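Guanylate kinase (Coxiella burnetii, PDB 3TR0) catalyses the ATP-dependent phosphorylation of GMP to GDP and probably serves in recycling GMP and, indirectly, cGMP. Local coordinates at residues Ala7-Ser13 against Arg98-Ile104; Ser22-Leu27 against Phe173-Val177; Asp59-Phe63 against Arg81-Thr85. All blocks are in the same frame, centred on the assembly; numbering follows the deposited sequence.

Contact 1: residues Ala7-Ser13 against Arg98-Ile104; sequences ANLFIIS and RDVLLEI. With 5GP (guanosine-5'-monophosphate), chain D.
Leu9, Ile11, Val100 and Leu102 form one apolar face of this pair of parallel strands: Leu9 CD2 lies 3.8 Å from Val100 CB, and Leu9 CD1 4.1 Å from Leu102 CD1. Phe10, Ile12 and Leu101 point to the other face, where Leu101 CD2 sits 3.8 Å from Phe10 CB and 4.0 Å from Ile12 CG1. Chi1 is m in Leu9, Phe10, Ile11, Leu101 and Leu102, and chi2 is t in the four aliphatic ones. The strands run at 22°, their axes 4.7 Å apart, with Leu9 beside Val100, Phe10 beside Leu101 and Ile11 beside Leu102. Backbone bonds alternate: Val100 N to Asn8 O (3.1 Å), Phe10 N to Val100 O (2.9 Å), Leu102 N to Phe10 O (2.9 Å) and Ile12 N to Leu102 O (2.8 Å). Helices 20-30 and 87-95 pack on opposite faces of this central P-loop-kinase sheet. At the entry, Asn8 N donates to Asp99 OD1 (2.8 Å), and Asp99 also bridges to Arg188. At the exit, Ser13 OG donates to Ile104 O (2.7 Å), while Ile104 CG2 approaches N1 of GMP to 3.3 Å. Polar side chains thus bond to backbone at both ends of a hydrophobic sheet core, the C-terminal end of which faces the nucleotide.

Contact 2: residues Ser22-Leu27 against Phe173-Val177; sequences SLVRAL and FDQAV
Two helical segments, Ser22-Leu27 and Phe173-Val177, cross at -62° with their axes 9.9 Å apart at closest approach. Both keep regular alpha-helical backbone angles, and i to i+4 bonds hold each turn: Ala26 N to Ser22 O (3.1 Å) and Leu27 N to Leu23 O (2.9 Å) in the first, Val177 N to Phe173 O (2.9 Å) in the second. The closest CA atoms are those of Leu23 and Val177, 6.0 Å apart. No hydrogen bond joins the segments, so the contact rests on apolar packing. Leu23, with chi1 m and chi2 t, brings CD2 among three side chains of the other helix: 3.6 Å from Phe173 CE1, 3.7 Å from Ala176 CB and 3.8 Å from Val177 CG2. Phe173 adopts chi1 t, which carries its ring towards the first helix, with CZ 3.7 Å from Ala26 CB and 3.5 Å from Ser22 O, the carbonyl lying at the ring edge. The small Ala26 points across the interface, and its CB also meets Val177 CG2 at 4.0 Å. Val177, chi1 t, extends the packing as its CG1 comes to 4.4 Å from Leu27 N. Further along the same helix, Leu180, Ile181 and Ile184 continue the apolar surface against Leu27. Val24 points away from Phe173-Val177 and packs on Leu101 of the central sheet, which places helix 20-30 between that sheet and helix 173-187. This layering belongs to the P-loop kinase fold, in which the helix following the phosphate-binding loop, predicted here to bind ATP, is packed against the core sheet.

Contact 3: residues Asp59-Phe63 against Arg81-Thr85; sequences DETRF and RHYGT. With 5GP (guanosine-5'-monophosphate), chain D.
Phe63 lays one ring face over His82 CB, a CH-pi contact with CB 3.5 Å from the ring centroid and 9° off its normal. It joins the first turn of helix 60-69 to strand 81-86 of the mixed sheet that forms the GMP-binding part of the guanylate kinase fold. The two rings are slid apart, centroids 5.3 Å apart and planes at 29°, and barely overlap. Chi1 of Phe63 is t, that of His82 m. The edge of Phe63 reaches the backbone beyond, with CZ 3.3 Å from Tyr83 C and 3.6 Å from Gly84 N; a side chain on Gly84 would start tightly against the ring. Asp59 is the N-cap of the helix, its OD1 accepting from Arg62 N at 2.8 Å. Side chains alternate along the strand, so where His82 points toward the helix Tyr83 points away from it; the Tyr83 ring lies in the GMP pocket. There its face lies against the ribose O4' of GMP, and Tyr83 OH donates to the phosphate O2P at 2.6 Å.

Overall arrangement
From the N terminus, strand 9-13 starts the central parallel sheet and leads through the predicted ATP-binding loop into helix 20-30. The chain then enters the GMP-binding part, where contact 3 closes a short loop between residues 59-63 and 81-85. Contact 1 closes when strand 99-103 returns beside strand 9-13, enclosing contact 3. Contact 2 closes last, with helix 173-187 reaching back to helix 20-30; its loop also encloses contact 3 but crosses that of contact 1. Leu101 and Glu103 touch Val24, linking contacts 1 and 2, while Leu102 and Ile104 pack on Thr85, linking contacts 1 and 3 beside GMP. Contacts 2 and 3 remain about 12 Å apart at their nearest atoms.

Contact 1: residues Ala7-Ser13 against Arg98-Ile104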
loop_
_atom_site.group_PDB
_atom_site.type_symbol
_atom_site.label_atom_id
_atom_site.label_comp_id
_atom_site.label_asym_id
_atom_site.label_seq_id
_atom_site.Cartn_x
_atom_site.Cartn_y
_atom_site.Cartn_z
ATOM N N ALA A 7 -3.993 6.502 13.390
ATOM C CA ALA A 7 -5.144 5.956 12.687
ATOM C C ALA A 7 -5.509 6.799 11.477
ATOM O O ALA A 7 -5.252 7.998 11.440
ATOM C CB ALA A 7 -6.331 5.847 13.641
ATOM N N ASN A 8 -6.126 6.160 10.490
ATOM C CA ASN A 8 -6.446 6.829 9.243
ATOM C C ASN A 8 -7.888 6.539 8.856
ATOM O O ASN A 8 -8.529 5.653 9.429
ATOM C CB ASN A 8 -5.493 6.347 8.142
ATOM C CG ASN A 8 -5.363 7.336 6.996
ATOM O OD1 ASN A 8 -6.093 8.320 6.918
ATOM N ND2 ASN A 8 -4.422 7.075 6.099
ATOM N N LEU A 9 -8.395 7.299 7.894
ATOM C CA LEU A 9 -9.698 7.029 7.307
ATOM C C LEU A 9 -9.518 6.285 5.987
ATOM O O LEU A 9 -8.675 6.646 5.176
ATOM C CB LEU A 9 -10.446 8.337 7.056
ATOM C CG LEU A 9 -10.651 9.248 8.270
ATOM C CD1 LEU A 9 -11.384 10.513 7.853
ATOM C CD2 LEU A 9 -11.417 8.516 9.361
ATOM N N PHE A 10 -10.318 5.247 5.783
ATOM C CA PHE A 10 -10.281 4.489 4.547
ATOM C C PHE A 10 -11.634 4.575 3.876
ATOM O O PHE A 10 -12.603 3.985 4.348
ATOM C CB PHE A 10 -9.905 3.033 4.821
ATOM C CG PHE A 10 -8.493 2.860 5.301
ATOM C CD1 PHE A 10 -7.458 2.699 4.400
ATOM C CD2 PHE A 10 -8.198 2.884 6.656
ATOM C CE1 PHE A 10 -6.156 2.545 4.838
ATOM C CE2 PHE A 10 -6.901 2.732 7.097
ATOM C CZ PHE A 10 -5.876 2.567 6.187
ATOM N N ILE A 11 -11.691 5.333 2.784
ATOM C CA ILE A 11 -12.939 5.570 2.069
ATOM C C ILE A 11 -13.162 4.438 1.084
ATOM O O ILE A 11 -12.273 4.109 0.306
ATOM C CB ILE A 11 -12.885 6.902 1.295
ATOM C CG1 ILE A 11 -12.622 8.069 2.253
ATOM C CG2 ILE A 11 -14.177 7.132 0.522
ATOM C CD1 ILE A 11 -12.089 9.310 1.570
ATOM N N ILE A 12 -14.348 3.838 1.126
ATOM C CA ILE A 12 -14.709 2.792 0.181
ATOM C C ILE A 12 -15.922 3.243 -0.618
ATOM O O ILE A 12 -16.986 3.486 -0.046
ATOM C CB ILE A 12 -15.091 1.494 0.895
ATOM C CG1 ILE A 12 -14.101 1.179 2.015
ATOM C CG2 ILE A 12 -15.161 0.351 -0.099
ATOM C CD1 ILE A 12 -12.720 0.839 1.517
ATOM N N SER A 13 -15.768 3.357 -1.935
ATOM C CA SER A 13 -16.879 3.774 -2.793
ATOM C C SER A 13 -17.105 2.775 -3.916
ATOM O O SER A 13 -16.175 2.104 -4.358
ATOM C CB SER A 13 -16.631 5.168 -3.375
ATOM O OG SER A 13 -16.391 6.121 -2.353
ATOM N N ARG A 98 -7.908 3.530 16.384
ATOM C CA ARG A 98 -8.575 2.628 15.448
ATOM C C ARG A 98 -8.798 3.310 14.106
ATOM O O ARG A 98 -9.291 4.438 14.048
ATOM C CB ARG A 98 -9.938 2.188 15.994
ATOM C CG ARG A 98 -9.907 1.462 17.322
ATOM C CD ARG A 98 -11.307 0.977 17.683
ATOM N NE ARG A 98 -11.375 0.440 19.036
ATOM C CZ ARG A 98 -11.753 1.143 20.097
ATOM N NH1 ARG A 98 -12.102 2.414 19.959
ATOM N NH2 ARG A 98 -11.787 0.574 21.295
ATOM N N ASP A 99 -8.435 2.624 13.027
ATOM C CA ASP A 99 -8.744 3.101 11.689
ATOM C C ASP A 99 -10.247 3.042 11.481
ATOM O O ASP A 99 -10.941 2.270 12.140
ATOM C CB ASP A 99 -8.020 2.258 10.639
ATOM C CG ASP A 99 -6.517 2.306 10.807
ATOM O OD1 ASP A 99 -5.945 3.403 10.630
ATOM O OD2 ASP A 99 -5.913 1.261 11.131
ATOM N N VAL A 100 -10.751 3.869 10.578
ATOM C CA VAL A 100 -12.185 3.918 10.337
ATOM C C VAL A 100 -12.476 3.716 8.866
ATOM O O VAL A 100 -11.850 4.337 8.010
ATOM C CB VAL A 100 -12.791 5.253 10.777
ATOM C CG1 VAL A 100 -14.257 5.339 10.342
ATOM C CG2 VAL A 100 -12.668 5.419 12.294
ATOM N N LEU A 101 -13.430 2.838 8.584
ATOM C CA LEU A 101 -13.892 2.616 7.224
ATOM C C LEU A 101 -15.114 3.473 6.951
ATOM O O LEU A 101 -16.073 3.459 7.723
ATOM C CB LEU A 101 -14.237 1.145 7.022
ATOM C CG LEU A 101 -13.019 0.230 6.920
ATOM C CD1 LEU A 101 -13.375 -1.191 7.299
ATOM C CD2 LEU A 101 -12.453 0.294 5.516
ATOM N N LEU A 102 -15.070 4.227 5.859
ATOM C CA LEU A 102 -16.206 5.050 5.461
ATOM C C LEU A 102 -16.776 4.540 4.143
ATOM O O LEU A 102 -16.147 4.667 3.092
ATOM C CB LEU A 102 -15.789 6.516 5.322
ATOM C CG LEU A 102 -15.195 7.197 6.565
ATOM C CD1 LEU A 102 -14.657 8.580 6.219
ATOM C CD2 LEU A 102 -16.229 7.284 7.659
ATOM N N GLU A 103 -17.963 3.946 4.205
ATOM C CA GLU A 103 -18.642 3.499 2.997
ATOM C C GLU A 103 -19.503 4.647 2.512
ATOM O O GLU A 103 -20.658 4.772 2.917
ATOM C CB GLU A 103 -19.528 2.294 3.292
ATOM C CG GLU A 103 -18.798 1.079 3.811
ATOM C CD GLU A 103 -19.749 -0.057 4.143
ATOM O OE1 GLU A 103 -20.540 0.090 5.099
ATOM O OE2 GLU A 103 -19.714 -1.089 3.442
ATOM N N ILE A 104 -18.930 5.500 1.671
ATOM C CA ILE A 104 -19.600 6.721 1.247
ATOM C C ILE A 104 -19.457 6.913 -0.255
ATOM O O ILE A 104 -18.616 6.274 -0.882
ATOM C CB ILE A 104 -19.039 7.951 1.982
ATOM C CG1 ILE A 104 -17.534 8.080 1.743
ATOM C CG2 ILE A 104 -19.320 7.854 3.481
ATOM C CD1 ILE A 104 -16.898 9.263 2.452
HETATM P P 5GP D . -28.135 2.564 0.051
HETATM O O1P 5GP D . -27.936 1.738 1.298
HETATM O O2P 5GP D . -29.327 3.482 -0.012
HETATM O O3P 5GP D . -28.128 1.637 -1.142
HETATM O "O5'" 5GP D . -26.809 3.391 -0.248
HETATM C "C5'" 5GP D . -26.800 4.433 -1.209
HETATM C "C4'" 5GP D . -25.412 4.981 -1.403
HETATM O "O4'" 5GP D . -25.221 6.126 -0.549
HETATM C "C3'" 5GP D . -24.277 4.050 -1.012
HETATM O "O3'" 5GP D . -23.976 3.093 -2.014
HETATM C "C2'" 5GP D . -23.126 5.007 -0.723
HETATM O "O2'" 5GP D . -22.445 5.340 -1.924
HETATM C "C1'" 5GP D . -23.859 6.259 -0.228
HETATM N N9 5GP D . -23.733 6.450 1.228
HETATM C C8 5GP D . -24.127 5.653 2.230
HETATM N N7 5GP D . -23.819 6.257 3.406
HETATM C C5 5GP D . -23.229 7.441 3.116
HETATM C C6 5GP D . -22.702 8.485 3.869
HETATM O O6 5GP D . -22.706 8.444 5.124
HETATM N N1 5GP D . -22.182 9.545 3.238
HETATM C C2 5GP D . -22.156 9.621 1.899
HETATM N N2 5GP D . -21.626 10.698 1.273
HETATM N N3 5GP D . -22.656 8.626 1.146
HETATM C C4 5GP D . -23.195 7.544 1.742
#

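Contact 2: residues Ser22-Leu27 against Phe173-Val177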
loop_
_atom_site.group_PDB
_atom_site.type_symbol
_atom_site.label_atom_id
_atom_site.label_comp_id
_atom_site.label_asym_id
_atom_site.label_seq_id
_atom_site.Cartn_x
_atom_site.Cartn_y
_atom_site.Cartn_z
ATOM N N SER A 22 -20.919 -6.080 1.624
ATOM C CA SER A 22 -20.471 -7.407 2.040
ATOM C C SER A 22 -18.950 -7.493 2.166
ATOM O O SER A 22 -18.434 -8.109 3.097
ATOM C CB SER A 22 -20.985 -8.476 1.077
ATOM O OG SER A 22 -22.399 -8.566 1.148
ATOM N N LEU A 23 -18.238 -6.884 1.222
ATOM C CA LEU A 23 -16.776 -6.864 1.262
ATOM C C LEU A 23 -16.275 -6.188 2.529
ATOM O O LEU A 23 -15.397 -6.706 3.218
ATOM C CB LEU A 23 -16.208 -6.128 0.050
ATOM C CG LEU A 23 -16.284 -6.808 -1.317
ATOM C CD1 LEU A 23 -15.784 -5.856 -2.390
ATOM C CD2 LEU A 23 -15.474 -8.089 -1.312
ATOM N N VAL A 24 -16.829 -5.016 2.814
ATOM C CA VAL A 24 -16.417 -4.234 3.971
ATOM C C VAL A 24 -16.673 -4.979 5.280
ATOM O O VAL A 24 -15.865 -4.917 6.205
ATOM C CB VAL A 24 -17.107 -2.857 3.993
ATOM C CG1 VAL A 24 -16.803 -2.133 5.287
ATOM C CG2 VAL A 24 -16.646 -2.021 2.805
ATOM N N ARG A 25 -17.783 -5.701 5.349
ATOM C CA ARG A 25 -18.098 -6.474 6.551
ATOM C C ARG A 25 -17.126 -7.630 6.781
ATOM O O ARG A 25 -16.774 -7.937 7.923
ATOM C CB ARG A 25 -19.546 -6.964 6.522
ATOM C CG ARG A 25 -20.545 -5.845 6.746
ATOM C CD ARG A 25 -21.982 -6.326 6.661
ATOM N NE ARG A 25 -22.917 -5.245 6.967
ATOM C CZ ARG A 25 -24.222 -5.289 6.723
ATOM N NH1 ARG A 25 -24.758 -6.361 6.156
ATOM N NH2 ARG A 25 -24.992 -4.256 7.040
ATOM N N ALA A 26 -16.684 -8.262 5.699
ATOM C CA ALA A 26 -15.683 -9.319 5.798
ATOM C C ALA A 26 -14.319 -8.737 6.156
ATOM O O ALA A 26 -13.552 -9.343 6.901
ATOM C CB ALA A 26 -15.601 -10.097 4.498
ATOM N N LEU A 27 -14.020 -7.561 5.614
ATOM C CA LEU A 27 -12.762 -6.880 5.899
ATOM C C LEU A 27 -12.567 -6.654 7.395
ATOM O O LEU A 27 -11.492 -6.915 7.940
ATOM C CB LEU A 27 -12.706 -5.540 5.167
ATOM C CG LEU A 27 -11.458 -4.686 5.402
ATOM C CD1 LEU A 27 -10.206 -5.429 4.972
ATOM C CD2 LEU A 27 -11.574 -3.370 4.663
ATOM N N PHE A 173 -14.955 -12.889 -4.373
ATOM C CA PHE A 173 -15.089 -12.301 -3.042
ATOM C C PHE A 173 -13.823 -12.407 -2.193
ATOM O O PHE A 173 -13.349 -11.410 -1.643
ATOM C CB PHE A 173 -16.260 -12.935 -2.294
ATOM C CG PHE A 173 -16.620 -12.228 -1.022
ATOM C CD1 PHE A 173 -17.413 -11.094 -1.047
ATOM C CD2 PHE A 173 -16.176 -12.703 0.202
ATOM C CE1 PHE A 173 -17.755 -10.442 0.120
ATOM C CE2 PHE A 173 -16.515 -12.057 1.375
ATOM C CZ PHE A 173 -17.306 -10.925 1.335
ATOM N N ASP A 174 -13.289 -13.615 -2.067
ATOM C CA ASP A 174 -12.096 -13.825 -1.252
ATOM C C ASP A 174 -10.914 -12.996 -1.740
ATOM O O ASP A 174 -10.179 -12.416 -0.940
ATOM C CB ASP A 174 -11.714 -15.304 -1.228
ATOM C CG ASP A 174 -12.592 -16.119 -0.303
ATOM O OD1 ASP A 174 -12.374 -16.065 0.926
ATOM O OD2 ASP A 174 -13.490 -16.824 -0.803
ATOM N N GLN A 175 -10.725 -12.944 -3.053
ATOM C CA GLN A 175 -9.596 -12.208 -3.614
ATOM C C GLN A 175 -9.750 -10.706 -3.397
ATOM O O GLN A 175 -8.781 -10.012 -3.079
ATOM C CB GLN A 175 -9.439 -12.536 -5.101
ATOM C CG GLN A 175 -9.128 -14.003 -5.344
ATOM C CD GLN A 175 -9.500 -14.455 -6.738
ATOM O OE1 GLN A 175 -9.646 -13.639 -7.648
ATOM N NE2 GLN A 175 -9.665 -15.762 -6.913
ATOM N N ALA A 176 -10.974 -10.211 -3.557
ATOM C CA ALA A 176 -11.258 -8.797 -3.345
ATOM C C ALA A 176 -11.026 -8.403 -1.888
ATOM O O ALA A 176 -10.436 -7.362 -1.603
ATOM C CB ALA A 176 -12.685 -8.474 -3.763
ATOM N N VAL A 177 -11.499 -9.234 -0.962
ATOM C CA VAL A 177 -11.237 -9.002 0.456
ATOM C C VAL A 177 -9.733 -8.980 0.708
ATOM O O VAL A 177 -9.220 -8.075 1.367
ATOM C CB VAL A 177 -11.890 -10.073 1.346
ATOM C CG1 VAL A 177 -11.486 -9.875 2.804
ATOM C CG2 VAL A 177 -13.408 -10.031 1.199
#

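Contact 3: residues Asp59-Phe63 against Arg81-Thr85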
loop_
_atom_site.group_PDB
_atom_site.type_symbol
_atom_site.label_atom_id
_atom_site.label_comp_id
_atom_site.label_asym_id
_atom_site.label_seq_id
_atom_site.Cartn_x
_atom_site.Cartn_y
_atom_site.Cartn_z
ATOM N N ASP A 59 -35.454 10.807 10.044
ATOM C CA ASP A 59 -36.228 11.555 9.058
ATOM C C ASP A 59 -35.501 12.813 8.586
ATOM O O ASP A 59 -34.455 13.177 9.128
ATOM C CB ASP A 59 -37.632 11.889 9.584
ATOM C CG ASP A 59 -37.612 12.616 10.919
ATOM O OD1 ASP A 59 -36.697 13.429 11.162
ATOM O OD2 ASP A 59 -38.532 12.378 11.729
ATOM N N GLU A 60 -36.055 13.458 7.563
ATOM C CA GLU A 60 -35.466 14.668 6.991
ATOM C C GLU A 60 -35.284 15.771 8.027
ATOM O O GLU A 60 -34.281 16.483 8.014
ATOM C CB GLU A 60 -36.333 15.197 5.848
ATOM C CG GLU A 60 -35.908 14.742 4.468
ATOM C CD GLU A 60 -36.589 15.536 3.368
ATOM O OE1 GLU A 60 -35.874 16.146 2.546
ATOM O OE2 GLU A 60 -37.837 15.551 3.328
ATOM N N THR A 61 -36.268 15.921 8.907
ATOM C CA THR A 61 -36.214 16.944 9.942
ATOM C C THR A 61 -34.990 16.745 10.825
ATOM O O THR A 61 -34.226 17.680 11.071
ATOM C CB THR A 61 -37.479 16.921 10.816
ATOM O OG1 THR A 61 -38.631 17.151 9.994
ATOM C CG2 THR A 61 -37.403 17.998 11.890
ATOM N N ARG A 62 -34.807 15.517 11.297
ATOM C CA ARG A 62 -33.624 15.160 12.073
ATOM C C ARG A 62 -32.329 15.366 11.287
ATOM O O ARG A 62 -31.362 15.923 11.805
ATOM C CB ARG A 62 -33.716 13.709 12.541
ATOM C CG ARG A 62 -34.131 13.545 13.988
ATOM C CD ARG A 62 -34.349 12.082 14.329
ATOM N NE ARG A 62 -35.519 11.532 13.650
ATOM C CZ ARG A 62 -35.942 10.280 13.790
ATOM N NH1 ARG A 62 -35.286 9.444 14.584
ATOM N NH2 ARG A 62 -37.019 9.865 13.136
ATOM N N PHE A 63 -32.310 14.911 10.038
ATOM C CA PHE A 63 -31.097 14.997 9.229
ATOM C C PHE A 63 -30.728 16.447 8.945
ATOM O O PHE A 63 -29.569 16.840 9.080
ATOM C CB PHE A 63 -31.260 14.230 7.915
ATOM C CG PHE A 63 -29.959 13.922 7.232
ATOM C CD1 PHE A 63 -29.268 14.911 6.551
ATOM C CD2 PHE A 63 -29.426 12.645 7.273
ATOM C CE1 PHE A 63 -28.070 14.631 5.925
ATOM C CE2 PHE A 63 -28.223 12.361 6.648
ATOM C CZ PHE A 63 -27.547 13.356 5.974
ATOM N N ARG A 81 -32.280 11.217 -1.467
ATOM C CA ARG A 81 -32.223 10.904 -0.044
ATOM C C ARG A 81 -30.921 11.433 0.545
ATOM O O ARG A 81 -29.984 11.756 -0.187
ATOM C CB ARG A 81 -32.340 9.396 0.193
ATOM C CG ARG A 81 -33.632 8.778 -0.324
ATOM C CD ARG A 81 -34.844 9.278 0.445
ATOM N NE ARG A 81 -36.074 8.650 -0.035
ATOM C CZ ARG A 81 -37.280 8.870 0.477
ATOM N NH1 ARG A 81 -37.430 9.708 1.493
ATOM N NH2 ARG A 81 -38.337 8.249 -0.029
ATOM N N HIS A 82 -30.866 11.520 1.867
ATOM C CA HIS A 82 -29.717 12.107 2.538
ATOM C C HIS A 82 -28.940 11.062 3.315
ATOM O O HIS A 82 -29.525 10.189 3.956
ATOM C CB HIS A 82 -30.155 13.245 3.460
ATOM C CG HIS A 82 -30.765 14.402 2.733
ATOM N ND1 HIS A 82 -30.021 15.273 1.968
ATOM C CD2 HIS A 82 -32.047 14.827 2.649
ATOM C CE1 HIS A 82 -30.819 16.188 1.444
ATOM N NE2 HIS A 82 -32.054 15.939 1.843
ATOM N N TYR A 83 -27.616 11.158 3.232
ATOM C CA TYR A 83 -26.706 10.280 3.953
ATOM C C TYR A 83 -25.563 11.111 4.536
ATOM O O TYR A 83 -25.081 12.052 3.903
ATOM C CB TYR A 83 -26.096 9.247 3.001
ATOM C CG TYR A 83 -27.085 8.397 2.236
ATOM C CD1 TYR A 83 -27.276 7.062 2.565
ATOM C CD2 TYR A 83 -27.802 8.918 1.169
ATOM C CE1 TYR A 83 -28.164 6.273 1.862
ATOM C CE2 TYR A 83 -28.697 8.140 0.462
ATOM C CZ TYR A 83 -28.872 6.817 0.812
ATOM O OH TYR A 83 -29.758 6.033 0.111
ATOM N N GLY A 84 -25.104 10.752 5.728
ATOM C CA GLY A 84 -24.002 11.474 6.333
ATOM C C GLY A 84 -23.209 10.673 7.344
ATOM O O GLY A 84 -23.704 9.698 7.907
ATOM N N THR A 85 -21.970 11.098 7.568
ATOM C CA THR A 85 -21.093 10.472 8.547
ATOM C C THR A 85 -21.033 11.328 9.804
ATOM O O THR A 85 -20.512 12.442 9.778
ATOM C CB THR A 85 -19.658 10.316 7.996
ATOM O OG1 THR A 85 -19.674 9.452 6.855
ATOM C CG2 THR A 85 -18.740 9.725 9.054
HETATM P P 5GP D . -28.135 2.564 0.051
HETATM O O1P 5GP D . -27.936 1.738 1.298
HETATM O O2P 5GP D . -29.327 3.482 -0.012
HETATM O O3P 5GP D . -28.128 1.637 -1.142
HETATM O "O5'" 5GP D . -26.809 3.391 -0.248
HETATM C "C5'" 5GP D . -26.800 4.433 -1.209
HETATM C "C4'" 5GP D . -25.412 4.981 -1.403
HETATM O "O4'" 5GP D . -25.221 6.126 -0.549
HETATM C "C3'" 5GP D . -24.277 4.050 -1.012
HETATM O "O3'" 5GP D . -23.976 3.093 -2.014
HETATM C "C2'" 5GP D . -23.126 5.007 -0.723
HETATM O "O2'" 5GP D . -22.445 5.340 -1.924
HETATM C "C1'" 5GP D . -23.859 6.259 -0.228
HETATM N N9 5GP D . -23.733 6.450 1.228
HETATM C C8 5GP D . -24.127 5.653 2.230
HETATM N N7 5GP D . -23.819 6.257 3.406
HETATM C C5 5GP D . -23.229 7.441 3.116
HETATM C C6 5GP D . -22.702 8.485 3.869
HETATM O O6 5GP D . -22.706 8.444 5.124
HETATM N N1 5GP D . -22.182 9.545 3.238
HETATM C C2 5GP D . -22.156 9.621 1.899
HETATM N N2 5GP D . -21.626 10.698 1.273
HETATM N N3 5GP D . -22.656 8.626 1.146
HETATM C C4 5GP D . -23.195 7.544 1.742
#